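Local atomic coordinates of RNA-binding protein HI_1333 (PDB entry 1JO0), a protein that probably binds RNA, as other CRM-domain proteins do, although its precise cellular role is not established. Residues H43-K48 with A91-P96; K50-D55 with I78-V83. All blocks are in the same frame, centred on the assembly; numbering follows the deposited sequence.

Interactions 1 and 2 sit about 20 Å apart, centre to centre, on opposite sides of the middle of this small α/β domain. Strand 46-51 joins them: its start takes part in interaction 1, its end in interaction 2. Along the chain the order is 43-48, 50-55, 78-83, 91-96, so both segments of interaction 2 fall between those of interaction 1. Strand 81-85 lies antiparallel beside 46-51 in the four-stranded mixed sheet, and V83 packs against L46 and K48 to bridge the two contacts. Interaction 2 thus pairs neighbouring strands at one sheet end, whereas interaction 1 fastens the C-terminal tail of the CRM domain beside the other.

Interaction 1: H43-K48 with A91-P96; sequences HHELIK and AKIQLP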
ATOM      1  N   HIS A  43      -9.402   4.739   5.494  1.00 17.71           N
ATOM      2  CA  HIS A  43     -10.726   4.211   5.177  1.00 18.19           C
ATOM      3  C   HIS A  43     -10.700   2.731   4.838  1.00 18.11           C
ATOM      4  O   HIS A  43     -11.640   2.011   5.179  1.00 18.69           O
ATOM      5  CB  HIS A  43     -11.358   4.974   4.014  1.00 21.01           C
ATOM      6  CG  HIS A  43     -11.725   6.373   4.443  1.00 26.87           C
ATOM      7  ND1 HIS A  43     -12.715   6.603   5.340  1.00 30.91           N
ATOM      8  CD2 HIS A  43     -11.162   7.561   4.151  1.00 27.97           C
ATOM      9  CE1 HIS A  43     -12.811   7.896   5.563  1.00 33.65           C
ATOM     10  NE2 HIS A  43     -11.872   8.513   4.848  1.00 28.98           N
ATOM     11  N   HIS A  44      -9.644   2.274   4.135  1.00 16.52           N
ATOM     12  CA  HIS A  44      -9.704   0.948   3.542  1.00 15.63           C
ATOM     13  C   HIS A  44      -8.827  -0.111   4.217  1.00 14.79           C
ATOM     14  O   HIS A  44      -9.123  -1.300   4.009  1.00 16.03           O
ATOM     15  CB  HIS A  44      -9.271   1.000   2.064  1.00 16.10           C
ATOM     16  CG  HIS A  44     -10.175   1.895   1.285  1.00 20.78           C
ATOM     17  ND1 HIS A  44     -11.479   1.557   1.027  1.00 23.05           N
ATOM     18  CD2 HIS A  44      -9.940   3.087   0.696  1.00 26.58           C
ATOM     19  CE1 HIS A  44     -12.046   2.521   0.296  1.00 28.20           C
ATOM     20  NE2 HIS A  44     -11.124   3.454   0.081  1.00 28.77           N
ATOM     21  N   GLU A  45      -7.791   0.293   4.916  1.00 15.56           N
ATOM     22  CA  GLU A  45      -6.788  -0.568   5.574  1.00 14.51           C
ATOM     23  C   GLU A  45      -5.885  -1.230   4.536  1.00 14.24           C
ATOM     24  O   GLU A  45      -4.651  -1.069   4.615  1.00 15.20           O
ATOM     25  CB  GLU A  45      -7.440  -1.636   6.476  1.00 16.19           C
ATOM     26  CG  GLU A  45      -8.179  -1.047   7.653  1.00 20.96           C
ATOM     27  CD  GLU A  45      -8.742  -2.181   8.509  1.00 23.13           C
ATOM     28  OE1 GLU A  45      -9.523  -2.986   7.980  1.00 22.55           O
ATOM     29  OE2 GLU A  45      -8.391  -2.289   9.706  1.00 35.69           O
ATOM     30  N   LEU A  46      -6.432  -1.966   3.595  1.00 14.84           N
ATOM     31  CA  LEU A  46      -5.740  -2.645   2.487  1.00 13.47           C
ATOM     32  C   LEU A  46      -5.906  -1.820   1.234  1.00 13.60           C
ATOM     33  O   LEU A  46      -7.044  -1.565   0.840  1.00 16.01           O
ATOM     34  CB  LEU A  46      -6.311  -4.022   2.243  1.00 14.88           C
ATOM     35  CG  LEU A  46      -5.689  -4.846   1.109  1.00 14.37           C
ATOM     36  CD1 LEU A  46      -4.217  -5.131   1.376  1.00 16.23           C
ATOM     37  CD2 LEU A  46      -6.473  -6.115   0.919  1.00 17.29           C
ATOM     38  N   ILE A  47      -4.797  -1.395   0.642  1.00 14.05           N
ATOM     39  CA  ILE A  47      -4.844  -0.522  -0.529  1.00 14.33           C
ATOM     40  C   ILE A  47      -3.844  -0.977  -1.602  1.00 14.33           C
ATOM     41  O   ILE A  47      -2.804  -1.579  -1.293  1.00 14.83           O
ATOM     42  CB  ILE A  47      -4.589   0.967  -0.171  1.00 15.38           C
ATOM     43  CG1 ILE A  47      -3.147   1.232   0.266  1.00 15.66           C
ATOM     44  CG2 ILE A  47      -5.618   1.432   0.867  1.00 19.00           C
ATOM     45  CD1 ILE A  47      -2.858   2.714   0.391  1.00 18.56           C
ATOM     46  N   LYS A  48      -4.173  -0.572  -2.812  1.00 15.78           N
ATOM     47  CA  LYS A  48      -3.265  -0.664  -3.963  1.00 15.57           C
ATOM     48  C   LYS A  48      -2.921   0.737  -4.448  1.00 15.93           C
ATOM     49  O   LYS A  48      -3.778   1.557  -4.654  1.00 17.03           O
ATOM     50  CB  LYS A  48      -3.951  -1.390  -5.084  1.00 19.48           C
ATOM     51  CG  LYS A  48      -3.840  -2.869  -5.089  1.00 26.53           C
ATOM     52  CD  LYS A  48      -4.414  -3.407  -6.428  1.00 28.68           C
ATOM     53  CE  LYS A  48      -4.310  -4.872  -6.399  1.00 23.20           C
ATOM     54  NZ  LYS A  48      -5.097  -5.447  -7.498  1.00 20.19           N
ATOM     55  N   ALA A  91     -11.510  -1.972  12.811  1.00 23.51           N
ATOM     56  CA  ALA A  91     -11.205  -2.936  11.769  1.00 20.04           C
ATOM     57  C   ALA A  91     -12.369  -3.102  10.810  1.00 18.44           C
ATOM     58  O   ALA A  91     -13.484  -3.390  11.193  1.00 23.24           O
ATOM     59  CB  ALA A  91     -10.843  -4.318  12.269  1.00 23.72           C
ATOM     60  N   LYS A  92     -12.086  -2.910   9.540  1.00 19.42           N
ATOM     61  CA  LYS A  92     -13.024  -3.122   8.441  1.00 20.05           C
ATOM     62  C   LYS A  92     -12.820  -4.535   7.894  1.00 18.53           C
ATOM     63  O   LYS A  92     -13.799  -5.217   7.575  1.00 21.84           O
ATOM     64  CB  LYS A  92     -12.909  -2.054   7.350  0.63 21.72           C
ATOM     65  CG  LYS A  92     -13.281  -0.637   7.774  0.63 18.72           C
ATOM     66  CD  LYS A  92     -11.999   0.121   8.075  0.63 21.24           C
ATOM     67  CE  LYS A  92     -12.176   1.591   8.299  0.63 21.89           C
ATOM     68  NZ  LYS A  92     -12.948   2.380   7.318  0.63 32.30           N
ATOM     69  N   ILE A  93     -11.582  -4.971   7.777  1.00 18.14           N
ATOM     70  CA  ILE A  93     -11.239  -6.265   7.222  1.00 16.45           C
ATOM     71  C   ILE A  93     -10.842  -7.191   8.364  1.00 16.32           C
ATOM     72  O   ILE A  93     -10.026  -6.857   9.208  1.00 18.25           O
ATOM     73  CB  ILE A  93     -10.093  -6.127   6.201  1.00 18.51           C
ATOM     74  CG1 ILE A  93     -10.496  -5.295   4.984  1.00 22.30           C
ATOM     75  CG2 ILE A  93      -9.549  -7.494   5.809  1.00 22.43           C
ATOM     76  CD1 ILE A  93      -9.326  -4.916   4.098  1.00 24.71           C
ATOM     77  N   GLN A  94     -11.422  -8.389   8.365  1.00 16.62           N
ATOM     78  CA  GLN A  94     -11.088  -9.448   9.334  1.00 18.98           C
ATOM     79  C   GLN A  94      -9.783 -10.100   8.940  1.00 19.83           C
ATOM     80  O   GLN A  94      -9.783 -10.792   7.936  1.00 26.44           O
ATOM     81  CB  GLN A  94     -12.188 -10.509   9.373  1.00 19.65           C
ATOM     82  CG  GLN A  94     -13.509  -9.907   9.893  1.00 23.16           C
ATOM     83  CD  GLN A  94     -14.549 -11.000  10.024  1.00 25.04           C
ATOM     84  OE1 GLN A  94     -14.242 -12.138  10.414  1.00 32.42           O
ATOM     85  NE2 GLN A  94     -15.773 -10.677   9.692  1.00 26.42           N
ATOM     86  N   LEU A  95      -8.738  -9.850   9.724  1.00 22.22           N
ATOM     87  CA  LEU A  95      -7.449 -10.446   9.414  1.00 23.21           C
ATOM     88  C   LEU A  95      -7.309 -11.732  10.186  1.00 27.99           C
ATOM     89  O   LEU A  95      -7.640 -11.795  11.370  1.00 35.34           O
ATOM     90  CB  LEU A  95      -6.339  -9.466   9.767  1.00 27.90           C
ATOM     91  CG  LEU A  95      -4.916  -9.649   9.354  1.00 24.58           C
ATOM     92  CD1 LEU A  95      -4.736  -9.401   7.871  1.00 28.95           C
ATOM     93  CD2 LEU A  95      -4.038  -8.675  10.145  1.00 25.11           C
ATOM     94  N   PRO A  96      -6.782 -12.771   9.553  1.00 28.43           N
ATOM     95  CA  PRO A  96      -6.579 -14.030  10.257  1.00 32.98           C
ATOM     96  C   PRO A  96      -5.622 -13.872  11.432  1.00 30.17           C
ATOM     97  O   PRO A  96      -4.736 -13.018  11.393  1.00 28.10           O
ATOM     98  CB  PRO A  96      -5.840 -14.934   9.257  1.00 38.81           C
ATOM     99  CG  PRO A  96      -5.961 -14.233   7.954  1.00 36.90           C
ATOM    100  CD  PRO A  96      -6.314 -12.801   8.173  1.00 29.96           C
TER
HETATM  101  O   HOH W   1     -13.715   5.144   7.447  1.00 38.79           O
HETATM  102  O   HOH W   2      -7.985  -5.127   9.507  1.00 23.13           O
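The carboxylate of E45 reaches the tail at K92 and I93, where OE1 accepts from two consecutive backbone amides. The I93 N bond, 2.9 Å to OE1, arrives nearly along the C-O axis; that from K92 N, 3.0 Å from OE1, comes from above the carboxylate plane. CG is anti to the carbonyl carbon of E45 (chi1 -65°) and CD continues the chain in extended form, which carries the acid out to these amides. Glutamate fits here because its second oxygen, OE2, takes the amide of S88 and a weak bond from a water that also donates to I93 O, leaving the buried group several donors. E45 itself leaves helical geometry with positive phi as helix 31-44 gives way to strand 46-51, so the clasp joins this helix-to-strand turn of the CRM domain to the irregular tail beyond strand 81-85.

K92 returns toward the helix end, bending at chi2 and chi4, in one of two deposited conformers. Its NZ approaches H43 O at 2.5 Å, too short for the bond to be more than tentative; in that conformer a water also accepts from NZ at 2.9 Å and is hydrogen-bonded to ND1 of H43.

Apolar packing falls to I93, whose CD1 rests 3.7 Å from CB of L46 and close to the carbonyl oxygen of H44. L14 of helix 5-15 touches both side chains.

Interaction 2: K50-D55 with I78-V83; sequences KVAGAD and IGHILV
H80 and I81 bring the start of strand 81-85 against K50 and V51, in an antiparallel pairing that belongs to the mixed sheet of the CRM domain. The chain enters through a type II' beta turn from I78 to I81; G79, the turn's second residue, has positive phi (62°) and a backbone shape that glycine adopts easily. H80 follows, its carbonyl oxygen receiving V51 N at 2.6 Å in a nearly straight bond. Its ring, with CG in the crowded position between backbone N and carbonyl carbon (chi1 61°), lies beside the K50 side chain. In one of two deposited K50 conformers, NZ lies in the ring plane 2.7 Å from NE2, a bond that remains tentative; lysine is long enough to bring an amine to the imidazole edge. CB of H80 lies 3.8 Å from CA of A52. I81 is the non-hydrogen-bonded partner of K50, their CA atoms 4.7 Å apart, and its CD1 touches the aliphatic CG of the lysine. L82 points to the other face, where helix 56-70 packs on the sheet through I62, I63 and I66. There branched apolar side chains meet: in one of two conformers deposited for each residue, CG2 of V51 lies 3.7 Å from CG of L82.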
ATOM      1  N   LYS A  50      -0.752   2.640  -7.458  1.00 18.48           N
ATOM      2  CA  LYS A  50      -0.166   2.457  -8.770  1.00 19.63           C
ATOM      3  C   LYS A  50       1.042   3.370  -8.913  1.00 19.89           C
ATOM      4  O   LYS A  50       0.948   4.571  -8.647  1.00 21.26           O
ATOM      5  CB  LYS A  50      -1.171   2.719  -9.902  0.50 22.41           C
ATOM      6  CG  LYS A  50      -0.712   2.261 -11.275  0.50 22.89           C
ATOM      7  CD  LYS A  50      -1.872   2.328 -12.276  0.50 27.44           C
ATOM      8  CE  LYS A  50      -1.408   2.206 -13.710  0.50 29.74           C
ATOM      9  NZ  LYS A  50      -1.780   0.933 -14.366  0.50 49.74           N
ATOM     10  N   VAL A  51       2.168   2.788  -9.330  1.00 20.49           N
ATOM     11  CA  VAL A  51       3.422   3.478  -9.490  1.00 21.89           C
ATOM     12  C   VAL A  51       3.969   3.182 -10.891  1.00 24.76           C
ATOM     13  O   VAL A  51       4.964   2.512 -11.100  1.00 29.72           O
ATOM     14  CB  VAL A  51       4.445   3.126  -8.398  0.59 19.71           C
ATOM     15  CG1 VAL A  51       5.630   4.076  -8.449  0.59 22.46           C
ATOM     16  CG2 VAL A  51       3.764   3.147  -7.036  0.59 22.64           C
ATOM     17  N   ALA A  52       3.237   3.608 -11.917  1.00 29.61           N
ATOM     18  CA  ALA A  52       3.673   3.273 -13.263  1.00 31.12           C
ATOM     19  C   ALA A  52       4.861   4.131 -13.700  1.00 34.10           C
ATOM     20  O   ALA A  52       5.168   5.227 -13.259  1.00 34.30           O
ATOM     21  CB  ALA A  52       2.530   3.454 -14.261  1.00 32.34           C
ATOM     22  N   GLY A  53       5.521   3.542 -14.672  1.00 36.49           N
ATOM     23  CA  GLY A  53       6.626   4.197 -15.305  1.00 38.78           C
ATOM     24  C   GLY A  53       7.802   4.377 -14.351  1.00 38.71           C
ATOM     25  O   GLY A  53       8.598   5.310 -14.541  1.00 51.60           O
ATOM     26  N   ALA A  54       7.946   3.533 -13.322  1.00 36.61           N
ATOM     27  CA  ALA A  54       9.042   3.573 -12.355  1.00 32.92           C
ATOM     28  C   ALA A  54       9.976   2.395 -12.508  1.00 32.24           C
ATOM     29  O   ALA A  54       9.618   1.228 -12.498  1.00 37.83           O
ATOM     30  CB  ALA A  54       8.489   3.603 -10.925  1.00 33.93           C
ATOM     31  N   ASP A  55      11.264   2.746 -12.640  1.00 29.81           N
ATOM     32  CA  ASP A  55      12.241   1.669 -12.693  1.00 31.99           C
ATOM     33  C   ASP A  55      12.495   1.172 -11.281  1.00 25.52           C
ATOM     34  O   ASP A  55      11.930   1.653 -10.295  1.00 27.62           O
ATOM     35  CB  ASP A  55      13.475   2.173 -13.426  1.00 33.40           C
ATOM     36  CG  ASP A  55      14.308   3.218 -12.738  1.00 32.39           C
ATOM     37  OD1 ASP A  55      15.190   3.810 -13.396  1.00 40.32           O
ATOM     38  OD2 ASP A  55      14.142   3.483 -11.536  1.00 30.20           O
ATOM     39  N   ILE A  78       4.389  -5.878  -7.308  1.00 36.42           N
ATOM     40  CA  ILE A  78       4.430  -6.626  -8.555  1.00 45.64           C
ATOM     41  C   ILE A  78       4.201  -5.601  -9.645  1.00 42.09           C
ATOM     42  O   ILE A  78       3.173  -4.923  -9.665  1.00 39.94           O
ATOM     43  CB  ILE A  78       3.356  -7.727  -8.639  1.00 47.09           C
ATOM     44  CG1 ILE A  78       1.967  -7.132  -8.450  1.00 49.91           C
ATOM     45  CG2 ILE A  78       3.703  -8.835  -7.670  1.00 57.79           C
ATOM     46  CD1 ILE A  78       0.791  -8.032  -8.219  1.00 66.96           C
ATOM     47  N   GLY A  79       5.228  -5.506 -10.479  1.00 41.93           N
ATOM     48  CA  GLY A  79       5.103  -4.572 -11.576  1.00 36.47           C
ATOM     49  C   GLY A  79       4.940  -3.189 -10.985  1.00 32.85           C
ATOM     50  O   GLY A  79       5.728  -2.732 -10.174  1.00 35.28           O
ATOM     51  N   HIS A  80       3.860  -2.546 -11.430  1.00 30.90           N
ATOM     52  CA  HIS A  80       3.666  -1.159 -11.122  1.00 28.06           C
ATOM     53  C   HIS A  80       2.707  -0.965  -9.957  1.00 21.68           C
ATOM     54  O   HIS A  80       2.325   0.183  -9.695  1.00 30.38           O
ATOM     55  CB  HIS A  80       3.175  -0.415 -12.382  1.00 33.51           C
ATOM     56  CG  HIS A  80       1.871  -0.902 -12.914  1.00 46.28           C
ATOM     57  ND1 HIS A  80       1.585  -2.237 -13.117  1.00 52.43           N
ATOM     58  CD2 HIS A  80       0.757  -0.241 -13.286  1.00 53.25           C
ATOM     59  CE1 HIS A  80       0.356  -2.374 -13.599  1.00 54.31           C
ATOM     60  NE2 HIS A  80      -0.172  -1.167 -13.709  1.00 56.06           N
ATOM     61  N   ILE A  81       2.366  -2.015  -9.232  1.00 21.21           N
ATOM     62  CA  ILE A  81       1.384  -1.932  -8.165  1.00 20.84           C
ATOM     63  C   ILE A  81       2.073  -2.256  -6.844  1.00 19.96           C
ATOM     64  O   ILE A  81       2.796  -3.257  -6.692  1.00 23.12           O
ATOM     65  CB  ILE A  81       0.228  -2.933  -8.352  1.00 24.34           C
ATOM     66  CG1 ILE A  81      -0.543  -2.698  -9.648  1.00 29.31           C
ATOM     67  CG2 ILE A  81      -0.706  -2.991  -7.158  1.00 28.99           C
ATOM     68  CD1 ILE A  81      -1.328  -1.411  -9.631  1.00 34.67           C
ATOM     69  N   LEU A  82       1.834  -1.404  -5.887  1.00 17.37           N
ATOM     70  CA  LEU A  82       2.206  -1.615  -4.501  1.00 17.91           C
ATOM     71  C   LEU A  82       0.967  -1.919  -3.668  1.00 16.01           C
ATOM     72  O   LEU A  82       0.069  -1.091  -3.626  1.00 18.95           O
ATOM     73  CB  LEU A  82       2.815  -0.363  -3.888  0.53 19.91           C
ATOM     74  CG  LEU A  82       3.977   0.336  -4.602  0.53 18.29           C
ATOM     75  CD1 LEU A  82       4.436   1.510  -3.755  0.53 18.01           C
ATOM     76  CD2 LEU A  82       5.070  -0.659  -4.901  0.53 22.83           C
ATOM     77  N   VAL A  83       0.950  -3.042  -2.981  1.00 15.42           N
ATOM     78  CA  VAL A  83      -0.152  -3.384  -2.100  1.00 15.17           C
ATOM     79  C   VAL A  83       0.321  -3.154  -0.662  1.00 14.75           C
ATOM     80  O   VAL A  83       1.390  -3.672  -0.272  1.00 16.05           O
ATOM     81  CB  VAL A  83      -0.573  -4.843  -2.290  1.00 16.53           C
ATOM     82  CG1 VAL A  83      -1.778  -5.123  -1.387  1.00 17.23           C
ATOM     83  CG2 VAL A  83      -0.898  -5.185  -3.760  1.00 19.13           C
TER